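Local structure of probable FAD-dependent oxidoreductase PA4991 (Pseudomonas aeruginosa PAO1, 5EZ7) at residues Ala223-Lys235 with Ile275-Gln288. The protein probably acts as an FAD-dependent oxidoreductase, with one FAD per subunit and an unknown physiological substrate, and is essential for bacterial growth in cystic fibrosis sputum. Numbering follows the deposited sequence.
Sequences AMQRRPLHMVMVK and IAETDGVARDEAAQ. With FAD (flavin-adenine dinucleotide), chain B.
Three hydrogen bonds tie H230, in the middle of strand 224-235, to the 275-288 segment. Its backbone N donates almost straight to a lone pair of A276 O (2.8 Å), while its backbone O receives Q288 NE2 (2.9 Å) on a more bent path. With CG anti to the backbone N (chi1 -160°), the imidazole extends toward the helices, where ND1 donates in the ring plane to G280 O (2.9 Å), approaching from above that carbonyl's plane. T312 OG1 on the adjacent strand 309-320 is hydrogen-bonded to NE2, so both ring nitrogens are engaged and the ring's rotation is fixed.

The Q288 amide is held at both ends. NE2 also donates to I275 O, and OE1 accepts NE and NH2 of R283, a side-on grip on one oxygen. An extended chi1 (-179°) lays Q288 CG over a face of the H230 ring, a CH-pi contact 3.8 Å from the centroid; the bend at chi2 (68°) then turns the amide toward H230 O. V232 CG2 packs against the same methylene.

The P228 ring crosses V281 nearly at right angles (CG to CG1 3.9 Å), and A276 CB sits against M231 SD and L229 CD2. E277 folds back so that its carboxylate lies beside L229 CD2, although its salt bridge is to R317; a water donates to P228 O and, weakly, to E277 OE1.

L229 CD1 and M231 CG each come within 3.6 Å of FAD C7M. The helices thus cover the penultimate strand of this DAO-family flavoenzyme's mixed sheet, between 267-272 and 309-320, while its alternate residues line the flavin's dimethylbenzene end.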
# COMPACT_ATOMS: atom_id res chain seq x y z
N ALA A 223 -15.20 -11.64 -6.51
CA ALA A 223 -15.89 -10.35 -6.52
C ALA A 223 -15.13 -9.38 -5.62
O ALA A 223 -14.46 -9.80 -4.70
CB ALA A 223 -17.34 -10.48 -6.09
N MET A 224 -15.27 -8.09 -5.91
CA MET A 224 -14.52 -7.05 -5.25
C MET A 224 -15.50 -6.11 -4.60
O MET A 224 -16.60 -5.93 -5.13
CB MET A 224 -13.73 -6.27 -6.29
CG MET A 224 -12.67 -5.35 -5.70
SD MET A 224 -11.72 -4.55 -7.00
CE MET A 224 -12.92 -3.28 -7.48
N GLN A 225 -15.09 -5.50 -3.48
CA GLN A 225 -15.85 -4.38 -2.90
C GLN A 225 -14.95 -3.14 -2.83
O GLN A 225 -13.73 -3.25 -2.87
CB GLN A 225 -16.44 -4.69 -1.50
CG GLN A 225 -15.39 -4.99 -0.41
CD GLN A 225 -15.97 -5.19 0.99
OE1 GLN A 225 -17.15 -5.15 1.15
NE2 GLN A 225 -15.13 -5.37 1.99
N ARG A 226 -15.57 -1.99 -2.72
CA ARG A 226 -14.91 -0.68 -2.66
C ARG A 226 -15.40 0.01 -1.39
O ARG A 226 -16.57 0.20 -1.23
CB ARG A 226 -15.29 0.13 -3.90
CG ARG A 226 -14.58 -0.27 -5.19
CD ARG A 226 -14.92 0.68 -6.34
NE ARG A 226 -15.12 -0.07 -7.56
CZ ARG A 226 -14.36 -0.05 -8.65
NH1 ARG A 226 -13.32 0.75 -8.74
NH2 ARG A 226 -14.66 -0.84 -9.68
N ARG A 227 -14.50 0.31 -0.46
CA ARG A 227 -14.92 0.95 0.77
C ARG A 227 -14.25 2.29 0.82
O ARG A 227 -13.05 2.38 1.06
CB ARG A 227 -14.54 0.13 1.97
CG ARG A 227 -15.42 -1.10 2.09
CD ARG A 227 -14.76 -2.15 2.96
NE ARG A 227 -14.65 -1.67 4.34
CZ ARG A 227 -13.56 -1.66 5.10
NH1 ARG A 227 -13.64 -1.17 6.34
NH2 ARG A 227 -12.40 -2.12 4.68
N PRO A 228 -15.03 3.35 0.56
CA PRO A 228 -14.39 4.66 0.44
C PRO A 228 -13.84 5.20 1.79
O PRO A 228 -14.26 4.78 2.87
CB PRO A 228 -15.51 5.52 -0.15
CG PRO A 228 -16.75 4.93 0.46
CD PRO A 228 -16.51 3.45 0.55
N LEU A 229 -12.86 6.08 1.69
CA LEU A 229 -12.35 6.88 2.80
C LEU A 229 -12.41 8.35 2.40
O LEU A 229 -12.28 8.66 1.21
CB LEU A 229 -10.90 6.48 3.11
CG LEU A 229 -10.73 5.18 3.90
CD1 LEU A 229 -9.29 4.77 3.88
CD2 LEU A 229 -11.18 5.29 5.35
N HIS A 230 -12.60 9.25 3.37
CA HIS A 230 -12.43 10.73 3.19
C HIS A 230 -11.32 11.25 4.10
O HIS A 230 -11.57 11.70 5.22
CB HIS A 230 -13.73 11.46 3.52
CG HIS A 230 -13.82 12.85 2.95
ND1 HIS A 230 -14.95 13.62 3.10
CD2 HIS A 230 -12.97 13.57 2.20
CE1 HIS A 230 -14.80 14.76 2.46
NE2 HIS A 230 -13.60 14.76 1.90
N MET A 231 -10.09 11.17 3.60
CA MET A 231 -8.91 11.56 4.35
C MET A 231 -8.76 13.06 4.33
O MET A 231 -9.16 13.70 3.36
CB MET A 231 -7.66 10.95 3.71
CG MET A 231 -7.64 9.42 3.58
SD MET A 231 -7.72 8.52 5.13
CE MET A 231 -6.05 8.86 5.71
N VAL A 232 -8.15 13.63 5.38
CA VAL A 232 -7.95 15.06 5.53
C VAL A 232 -6.46 15.33 5.60
O VAL A 232 -5.72 14.57 6.20
CB VAL A 232 -8.65 15.61 6.80
CG1 VAL A 232 -8.49 17.13 6.88
CG2 VAL A 232 -10.12 15.28 6.77
N MET A 233 -6.01 16.40 4.96
CA MET A 233 -4.59 16.79 5.02
C MET A 233 -4.52 18.24 5.56
O MET A 233 -5.27 19.11 5.09
CB MET A 233 -3.93 16.75 3.63
CG MET A 233 -3.77 15.38 3.01
SD MET A 233 -3.20 15.36 1.28
CE MET A 233 -4.63 15.91 0.41
N VAL A 234 -3.64 18.47 6.55
CA VAL A 234 -3.32 19.83 7.02
C VAL A 234 -1.85 20.12 6.76
O VAL A 234 -0.99 19.33 7.15
CB VAL A 234 -3.49 19.99 8.54
CG1 VAL A 234 -3.63 21.46 8.90
CG2 VAL A 234 -4.65 19.21 9.04
N LYS A 235 -1.58 21.27 6.15
CA LYS A 235 -0.22 21.71 5.90
C LYS A 235 0.13 23.04 6.63
O LYS A 235 -0.54 24.02 6.48
CB LYS A 235 -0.04 21.87 4.39
CG LYS A 235 1.38 22.31 4.04
CD LYS A 235 1.72 22.12 2.55
CE LYS A 235 3.14 22.68 2.34
NZ LYS A 235 3.55 22.78 0.92
N ILE A 275 -12.80 9.33 11.61
CA ILE A 275 -13.16 10.59 10.97
C ILE A 275 -13.18 10.47 9.43
O ILE A 275 -13.94 11.18 8.77
CB ILE A 275 -12.23 11.75 11.41
CG1 ILE A 275 -12.87 13.11 11.09
CG2 ILE A 275 -10.85 11.62 10.75
CD1 ILE A 275 -11.94 14.30 11.24
N ALA A 276 -12.36 9.58 8.86
CA ALA A 276 -12.33 9.34 7.42
C ALA A 276 -13.27 8.24 6.97
O ALA A 276 -13.35 8.02 5.79
CB ALA A 276 -10.92 9.01 6.98
N GLU A 277 -14.00 7.56 7.86
CA GLU A 277 -14.90 6.44 7.50
C GLU A 277 -16.29 6.94 7.16
O GLU A 277 -16.42 8.09 6.75
CB GLU A 277 -14.92 5.37 8.62
CG GLU A 277 -13.61 4.61 8.72
CD GLU A 277 -13.47 3.47 7.71
OE1 GLU A 277 -14.39 3.24 6.89
OE2 GLU A 277 -12.42 2.78 7.73
N THR A 278 -17.31 6.10 7.32
CA THR A 278 -18.67 6.36 6.84
C THR A 278 -19.26 7.81 7.01
O THR A 278 -19.80 8.36 6.04
CB THR A 278 -19.61 5.29 7.46
OG1 THR A 278 -19.12 4.00 7.06
CG2 THR A 278 -21.06 5.41 6.97
N ASP A 279 -19.17 8.41 8.20
CA ASP A 279 -19.72 9.76 8.37
C ASP A 279 -18.81 10.80 7.73
O ASP A 279 -19.30 11.75 7.15
CB ASP A 279 -20.01 10.09 9.83
CG ASP A 279 -21.01 9.14 10.44
OD1 ASP A 279 -22.09 8.92 9.84
OD2 ASP A 279 -20.69 8.60 11.52
N GLY A 280 -17.51 10.59 7.78
CA GLY A 280 -16.61 11.42 7.00
C GLY A 280 -16.89 11.36 5.51
O GLY A 280 -16.91 12.40 4.83
N VAL A 281 -17.10 10.16 5.01
CA VAL A 281 -17.46 9.98 3.60
C VAL A 281 -18.71 10.78 3.26
O VAL A 281 -18.75 11.40 2.22
CB VAL A 281 -17.57 8.48 3.19
CG1 VAL A 281 -18.13 8.33 1.77
CG2 VAL A 281 -16.20 7.80 3.24
N ALA A 282 -19.70 10.80 4.14
CA ALA A 282 -20.96 11.50 3.82
C ALA A 282 -20.83 13.05 3.87
O ALA A 282 -21.60 13.74 3.21
CB ALA A 282 -22.08 11.03 4.74
N ARG A 283 -19.90 13.58 4.65
CA ARG A 283 -19.66 15.01 4.70
C ARG A 283 -18.91 15.49 3.45
O ARG A 283 -17.98 14.83 2.95
CB ARG A 283 -18.83 15.39 5.94
CG ARG A 283 -19.53 15.22 7.29
CD ARG A 283 -18.69 15.77 8.45
NE ARG A 283 -17.58 14.86 8.79
CZ ARG A 283 -17.59 13.91 9.73
NH1 ARG A 283 -18.65 13.69 10.52
NH2 ARG A 283 -16.50 13.17 9.92
N ASP A 284 -19.29 16.66 2.97
CA ASP A 284 -18.57 17.32 1.89
C ASP A 284 -17.23 17.88 2.41
O ASP A 284 -16.92 17.81 3.61
CB ASP A 284 -19.44 18.41 1.22
CG ASP A 284 -19.98 19.45 2.23
OD1 ASP A 284 -19.24 20.42 2.57
OD2 ASP A 284 -21.14 19.26 2.70
N GLU A 285 -16.44 18.43 1.50
CA GLU A 285 -15.09 18.85 1.82
C GLU A 285 -14.97 19.87 3.01
O GLU A 285 -14.13 19.70 3.92
CB GLU A 285 -14.39 19.38 0.55
CG GLU A 285 -12.91 19.63 0.79
CD GLU A 285 -12.15 20.23 -0.39
OE1 GLU A 285 -12.80 20.98 -1.16
OE2 GLU A 285 -10.91 19.94 -0.51
N ALA A 286 -15.81 20.91 2.97
CA ALA A 286 -15.85 21.94 3.99
C ALA A 286 -16.33 21.43 5.35
O ALA A 286 -15.73 21.74 6.36
CB ALA A 286 -16.70 23.11 3.53
N ALA A 287 -17.42 20.68 5.36
CA ALA A 287 -17.87 19.98 6.57
C ALA A 287 -16.78 19.03 7.12
O ALA A 287 -16.55 18.98 8.32
CB ALA A 287 -19.16 19.23 6.29
N GLN A 288 -16.10 18.31 6.23
CA GLN A 288 -15.03 17.39 6.67
C GLN A 288 -13.81 18.12 7.23
O GLN A 288 -13.26 17.71 8.26
CB GLN A 288 -14.63 16.42 5.56
CG GLN A 288 -13.55 15.42 5.95
CD GLN A 288 -14.00 14.38 6.97
OE1 GLN A 288 -14.91 14.60 7.76
NE2 GLN A 288 -13.34 13.24 6.94
PA FAD B . -2.81 -0.34 -5.47
O1A FAD B . -1.81 0.42 -4.67
O2A FAD B . -4.18 0.24 -5.73
O5B FAD B . -2.11 -0.71 -6.84
C5B FAD B . -2.82 -1.23 -7.95
C4B FAD B . -2.04 -0.81 -9.17
O4B FAD B . -2.59 -1.46 -10.33
C3B FAD B . -2.10 0.71 -9.39
O3B FAD B . -0.79 1.27 -9.46
C2B FAD B . -2.86 0.84 -10.70
O2B FAD B . -2.48 1.95 -11.50
C1B FAD B . -2.60 -0.51 -11.37
N9A FAD B . -3.65 -0.88 -12.33
C8A FAD B . -4.98 -0.78 -12.15
N7A FAD B . -5.62 -1.21 -13.25
C5A FAD B . -4.71 -1.62 -14.14
C6A FAD B . -4.74 -2.18 -15.49
N6A FAD B . -5.93 -2.40 -16.07
N1A FAD B . -3.58 -2.48 -16.10
C2A FAD B . -2.40 -2.26 -15.49
N3A FAD B . -2.29 -1.74 -14.25
C4A FAD B . -3.40 -1.40 -13.54
N1 FAD B . -2.45 -0.28 4.87
C2 FAD B . -1.57 -0.39 5.88
O2 FAD B . -1.03 -1.50 6.11
N3 FAD B . -1.25 0.66 6.67
C4 FAD B . -1.78 1.86 6.50
O4 FAD B . -1.46 2.82 7.23
C4X FAD B . -2.75 2.06 5.41
N5 FAD B . -3.32 3.26 5.19
C5X FAD B . -4.20 3.42 4.18
C6 FAD B . -4.75 4.68 3.98
C7 FAD B . -5.65 4.90 2.96
C7M FAD B . -6.22 6.27 2.75
C8 FAD B . -6.01 3.78 2.05
C8M FAD B . -6.98 3.96 0.90
C9 FAD B . -5.46 2.53 2.26
C9A FAD B . -4.56 2.29 3.30
N10 FAD B . -3.97 1.02 3.53
C10 FAD B . -3.05 0.88 4.58
C1' FAD B . -4.26 -0.13 2.69
C2' FAD B . -3.28 -0.13 1.53
O2' FAD B . -3.12 1.19 0.98
C3' FAD B . -3.70 -1.11 0.45
O3' FAD B . -4.10 -2.35 1.09
C4' FAD B . -2.55 -1.39 -0.51
O4' FAD B . -1.80 -0.20 -0.79
C5' FAD B . -3.05 -1.94 -1.83
O5' FAD B . -1.93 -2.33 -2.64
P FAD B . -2.19 -2.84 -4.13
O1P FAD B . -0.87 -2.88 -4.85
O2P FAD B . -3.02 -4.07 -4.01
O3P FAD B . -3.18 -1.72 -4.72
O HOH W 1 -16.69 3.93 4.45